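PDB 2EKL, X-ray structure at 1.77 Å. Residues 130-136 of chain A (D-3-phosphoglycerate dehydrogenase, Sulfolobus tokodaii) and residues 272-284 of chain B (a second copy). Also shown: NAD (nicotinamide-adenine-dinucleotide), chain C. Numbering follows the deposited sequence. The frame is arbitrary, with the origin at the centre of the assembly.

Chain A (130-136) GIFKKIE
Chain B 272-284: LLKHERVIVTTHI

A single threonine, T282(B), holds the centre of this contact with both branches of its side chain: its hydroxyl makes the one direct hydrogen bond between the two stretches, and its methyl lies over a face of an aromatic ring. With chi1 at 57° (p) and its CA-to-CB bond directed toward chain A, T282(B) donates from OG1 to the carbonyl O of K133(A) at 2.8 Å. Its CG2 approaches CA of F132(A) at 3.6 Å and CG of the same residue at 4.2 Å. The register follows from this pairing, the CA atoms of F132(A) and T282(B) being 5.0 Å apart. A water reinforces it, donating to O of F132(A) at 3.1 Å and to O of T282(B) at 2.9 Å, so the two carbonyls are joined without facing each other directly.

Chain A contributes an irregular segment. G130(A) ends the preceding helix in a Schellman motif; at phi/psi 83/16 a CB would be jammed against the preceding carbonyl O, which calls for glycine. The CA-to-CB bond of I131(A) (-112/100) then points away from the chain B stretch, and a weak bond from N of K133(A) to O of I131(A), 3.1 Å, tightens the chain around F132(A) (-92/67). The CA-to-CB bond of F132(A) points sideways, and chi1 -79° (m) and chi2 55° place the ring. Its CZ meets CD1 of L273(B) at 4.1 Å, at the ring edge, while CE2 lies 3.9 Å from CG1 of V280(B), an oblique approach. L273(B) (t, p) belongs to a helix and V280(B) (t) to the strand 278-280; the type I turn from H275(B) to V278(B), closed by N of V278(B) to O of H275(B) at 3.1 Å, connects these elements.

Beyond F132(A) the chain is extended, with K133(A) at -97/129, K134(A) at -71/148 and I135(A) at -132/134. The CA-to-CB bond of K133(A) points away, whereas K134(A), in an m, t, t, t conformation, runs its aliphatic part along the opposing backbone: CG is 3.5 Å from O of T282(B), and CE is 3.5 Å from O of H283(B). I135(A) (t, p) packs CG2 against CG2 of I284(B) at 3.6 Å. The same I284(B) methyl lies 3.5 Å from N of I135(A), which is buried without a hydrogen-bonding partner. I284(B) adopts p, t at -103/13, after H283(B) takes the left-handed values 57/52. The H283(B) ring meets NAD at its edge, CD2 lying 3.5 Å from O7N, so this residue borders both the cofactor and the neighbouring subunit.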

# COMPACT_ATOMS: atom_id res chain seq x y z
N GLY A 130 21.11 -3.44 3.99
CA GLY A 130 21.57 -4.74 4.46
C GLY A 130 21.31 -4.99 5.93
O GLY A 130 21.89 -5.90 6.53
N ILE A 131 20.42 -4.19 6.52
CA ILE A 131 20.07 -4.34 7.93
C ILE A 131 18.63 -4.82 8.01
O ILE A 131 17.70 -4.04 7.87
CB ILE A 131 20.20 -2.99 8.67
CG1 ILE A 131 21.62 -2.45 8.54
CG2 ILE A 131 19.82 -3.17 10.14
CD1 ILE A 131 22.70 -3.37 9.11
N PHE A 132 18.45 -6.12 8.22
CA PHE A 132 17.11 -6.68 8.30
C PHE A 132 16.54 -6.73 9.70
O PHE A 132 16.34 -7.79 10.28
CB PHE A 132 17.08 -8.06 7.65
CG PHE A 132 17.04 -8.01 6.15
CD1 PHE A 132 18.00 -7.30 5.43
CD2 PHE A 132 16.02 -8.64 5.45
CE1 PHE A 132 17.94 -7.21 4.05
CE2 PHE A 132 15.96 -8.57 4.06
CZ PHE A 132 16.92 -7.85 3.36
N LYS A 133 16.30 -5.54 10.24
CA LYS A 133 15.74 -5.37 11.57
C LYS A 133 14.24 -5.15 11.45
O LYS A 133 13.80 -4.30 10.68
CB LYS A 133 16.38 -4.17 12.26
CG LYS A 133 15.78 -3.83 13.61
CD LYS A 133 16.60 -2.77 14.32
CE LYS A 133 16.69 -1.48 13.52
NZ LYS A 133 17.58 -0.49 14.18
N LYS A 134 13.46 -5.92 12.20
CA LYS A 134 12.01 -5.79 12.17
C LYS A 134 11.53 -4.49 12.82
O LYS A 134 12.15 -4.00 13.76
CB LYS A 134 11.36 -6.98 12.87
CG LYS A 134 11.63 -8.33 12.21
CD LYS A 134 10.92 -9.45 12.96
CE LYS A 134 11.13 -10.80 12.28
NZ LYS A 134 10.52 -11.91 13.06
N ILE A 135 10.43 -3.96 12.30
CA ILE A 135 9.84 -2.72 12.81
C ILE A 135 8.35 -2.97 13.00
O ILE A 135 7.70 -3.54 12.12
CB ILE A 135 10.05 -1.56 11.81
CG1 ILE A 135 9.30 -0.31 12.28
CG2 ILE A 135 9.60 -1.97 10.43
CD1 ILE A 135 9.81 0.25 13.60
N GLU A 136 7.81 -2.55 14.14
CA GLU A 136 6.39 -2.78 14.43
C GLU A 136 5.49 -1.59 14.09
O GLU A 136 5.80 -0.44 14.40
CB GLU A 136 6.21 -3.15 15.90
CG GLU A 136 4.78 -3.52 16.28
CD GLU A 136 4.62 -3.76 17.76
OE1 GLU A 136 5.14 -4.78 18.26
OE2 GLU A 136 3.97 -2.93 18.43
N LEU B 272 20.19 -9.06 -6.22
CA LEU B 272 18.74 -8.87 -6.21
C LEU B 272 18.37 -7.72 -5.28
O LEU B 272 17.66 -6.80 -5.66
CB LEU B 272 18.02 -10.14 -5.74
CG LEU B 272 17.74 -11.24 -6.76
CD1 LEU B 272 17.22 -12.47 -6.04
CD2 LEU B 272 16.74 -10.75 -7.79
N LEU B 273 18.88 -7.78 -4.05
CA LEU B 273 18.58 -6.76 -3.06
C LEU B 273 18.86 -5.33 -3.54
O LEU B 273 18.06 -4.43 -3.31
CB LEU B 273 19.36 -7.02 -1.77
CG LEU B 273 19.15 -5.99 -0.65
CD1 LEU B 273 17.69 -5.97 -0.23
CD2 LEU B 273 20.04 -6.33 0.54
N LYS B 274 19.98 -5.14 -4.24
CA LYS B 274 20.35 -3.81 -4.71
C LYS B 274 19.67 -3.35 -6.00
O LYS B 274 19.79 -2.18 -6.38
CB LYS B 274 21.87 -3.72 -4.89
CG LYS B 274 22.41 -4.48 -6.09
CD LYS B 274 23.91 -4.30 -6.21
CE LYS B 274 24.48 -5.12 -7.37
NZ LYS B 274 24.02 -4.65 -8.70
N HIS B 275 18.96 -4.25 -6.67
CA HIS B 275 18.30 -3.90 -7.92
C HIS B 275 17.11 -2.96 -7.69
O HIS B 275 16.34 -3.15 -6.74
CB HIS B 275 17.82 -5.15 -8.65
CG HIS B 275 17.55 -4.93 -10.10
ND1 HIS B 275 18.44 -5.28 -11.09
CD2 HIS B 275 16.49 -4.36 -10.73
CE1 HIS B 275 17.95 -4.93 -12.27
NE2 HIS B 275 16.77 -4.37 -12.08
N GLU B 276 16.97 -1.96 -8.56
CA GLU B 276 15.89 -0.99 -8.44
C GLU B 276 14.50 -1.60 -8.59
O GLU B 276 13.52 -1.03 -8.10
CB GLU B 276 16.08 0.14 -9.46
CG GLU B 276 16.20 -0.32 -10.91
CD GLU B 276 16.57 0.81 -11.85
OE1 GLU B 276 17.60 1.47 -11.62
OE2 GLU B 276 15.83 1.04 -12.83
N ARG B 277 14.41 -2.76 -9.24
CA ARG B 277 13.12 -3.42 -9.43
C ARG B 277 12.74 -4.33 -8.27
O ARG B 277 11.69 -4.97 -8.29
CB ARG B 277 13.12 -4.22 -10.74
CG ARG B 277 13.31 -3.36 -11.97
CD ARG B 277 12.96 -4.11 -13.24
NE ARG B 277 13.05 -3.23 -14.40
CZ ARG B 277 12.54 -3.51 -15.60
NH1 ARG B 277 11.90 -4.65 -15.79
NH2 ARG B 277 12.68 -2.65 -16.59
N VAL B 278 13.60 -4.39 -7.26
CA VAL B 278 13.32 -5.23 -6.10
C VAL B 278 12.97 -4.36 -4.89
O VAL B 278 13.71 -3.45 -4.52
CB VAL B 278 14.53 -6.14 -5.77
CG1 VAL B 278 14.28 -6.89 -4.47
CG2 VAL B 278 14.74 -7.12 -6.92
N ILE B 279 11.81 -4.65 -4.30
CA ILE B 279 11.30 -3.94 -3.13
C ILE B 279 11.27 -4.94 -1.97
O ILE B 279 10.69 -6.01 -2.09
CB ILE B 279 9.85 -3.41 -3.37
CG1 ILE B 279 9.86 -2.30 -4.43
CG2 ILE B 279 9.27 -2.87 -2.07
CD1 ILE B 279 10.06 -2.78 -5.85
N VAL B 280 11.89 -4.57 -0.85
CA VAL B 280 11.96 -5.49 0.28
C VAL B 280 11.65 -4.89 1.65
O VAL B 280 12.14 -3.81 1.99
CB VAL B 280 13.38 -6.12 0.40
CG1 VAL B 280 13.38 -7.20 1.48
CG2 VAL B 280 13.83 -6.68 -0.94
N THR B 281 10.82 -5.58 2.43
CA THR B 281 10.55 -5.15 3.79
C THR B 281 11.23 -6.22 4.64
O THR B 281 11.40 -7.36 4.20
CB THR B 281 9.04 -5.02 4.11
OG1 THR B 281 8.32 -6.12 3.56
CG2 THR B 281 8.50 -3.71 3.52
N THR B 282 11.61 -5.86 5.85
CA THR B 282 12.35 -6.75 6.74
C THR B 282 11.57 -7.80 7.53
O THR B 282 11.75 -7.94 8.74
CB THR B 282 13.20 -5.89 7.69
OG1 THR B 282 12.35 -4.99 8.41
CG2 THR B 282 14.20 -5.05 6.90
N HIS B 283 10.73 -8.56 6.83
CA HIS B 283 9.93 -9.61 7.45
C HIS B 283 9.06 -9.06 8.57
O HIS B 283 9.06 -9.56 9.70
CB HIS B 283 10.85 -10.72 7.98
CG HIS B 283 10.23 -12.08 7.94
ND1 HIS B 283 10.92 -13.20 7.53
CD2 HIS B 283 8.98 -12.51 8.26
CE1 HIS B 283 10.12 -14.25 7.59
NE2 HIS B 283 8.94 -13.86 8.03
N ILE B 284 8.31 -8.01 8.25
CA ILE B 284 7.43 -7.34 9.20
C ILE B 284 5.96 -7.71 9.03
O ILE B 284 5.09 -7.06 9.60
CB ILE B 284 7.57 -5.81 9.09
CG1 ILE B 284 7.23 -5.36 7.66
CG2 ILE B 284 9.00 -5.39 9.44
CD1 ILE B 284 7.25 -3.85 7.47
PA NAD C . -2.72 -21.25 4.89
O1A NAD C . -4.03 -20.74 5.34
O2A NAD C . -2.31 -22.62 5.40
O5B NAD C . -2.74 -21.21 3.29
C5B NAD C . -1.62 -21.69 2.56
C4B NAD C . -2.26 -22.21 1.14
O4B NAD C . -1.24 -22.36 0.14
C3B NAD C . -3.10 -23.51 1.36
O3B NAD C . -4.42 -23.38 0.84
C2B NAD C . -2.21 -24.57 0.70
O2B NAD C . -2.83 -25.75 0.24
C1B NAD C . -1.56 -23.71 -0.32
N9A NAD C . -0.37 -24.34 -0.97
C8A NAD C . 0.68 -25.08 -0.43
N7A NAD C . 1.53 -25.45 -1.42
C5A NAD C . 1.05 -24.95 -2.59
C6A NAD C . 1.48 -24.98 -3.97
N6A NAD C . 2.59 -25.62 -4.33
N1A NAD C . 0.70 -24.33 -4.98
C2A NAD C . -0.50 -23.63 -4.66
N3A NAD C . -0.93 -23.59 -3.31
C4A NAD C . -0.16 -24.24 -2.31
O3 NAD C . -1.56 -20.23 5.35
PN NAD C . -1.60 -18.63 5.56
O1N NAD C . -2.52 -18.03 4.59
O2N NAD C . -1.95 -18.45 7.00
O5D NAD C . -0.07 -18.35 5.32
C5D NAD C . 0.43 -18.27 4.00
C4D NAD C . 1.93 -18.02 3.99
O4D NAD C . 2.26 -16.77 4.55
C3D NAD C . 2.81 -19.05 4.76
O3D NAD C . 3.99 -19.38 4.02
C2D NAD C . 3.06 -18.37 6.06
O2D NAD C . 4.10 -18.99 6.80
C1D NAD C . 3.27 -16.98 5.53
N1N NAD C . 3.18 -15.84 6.49
C2N NAD C . 4.19 -14.83 6.42
C3N NAD C . 4.12 -13.73 7.34
C7N NAD C . 5.16 -12.68 7.27
O7N NAD C . 5.54 -12.12 8.43
N7N NAD C . 5.73 -12.26 6.15
C4N NAD C . 3.01 -13.70 8.32
C5N NAD C . 1.99 -14.74 8.38
C6N NAD C . 2.09 -15.82 7.45
O HOH W 1 14.11 -9.61 9.20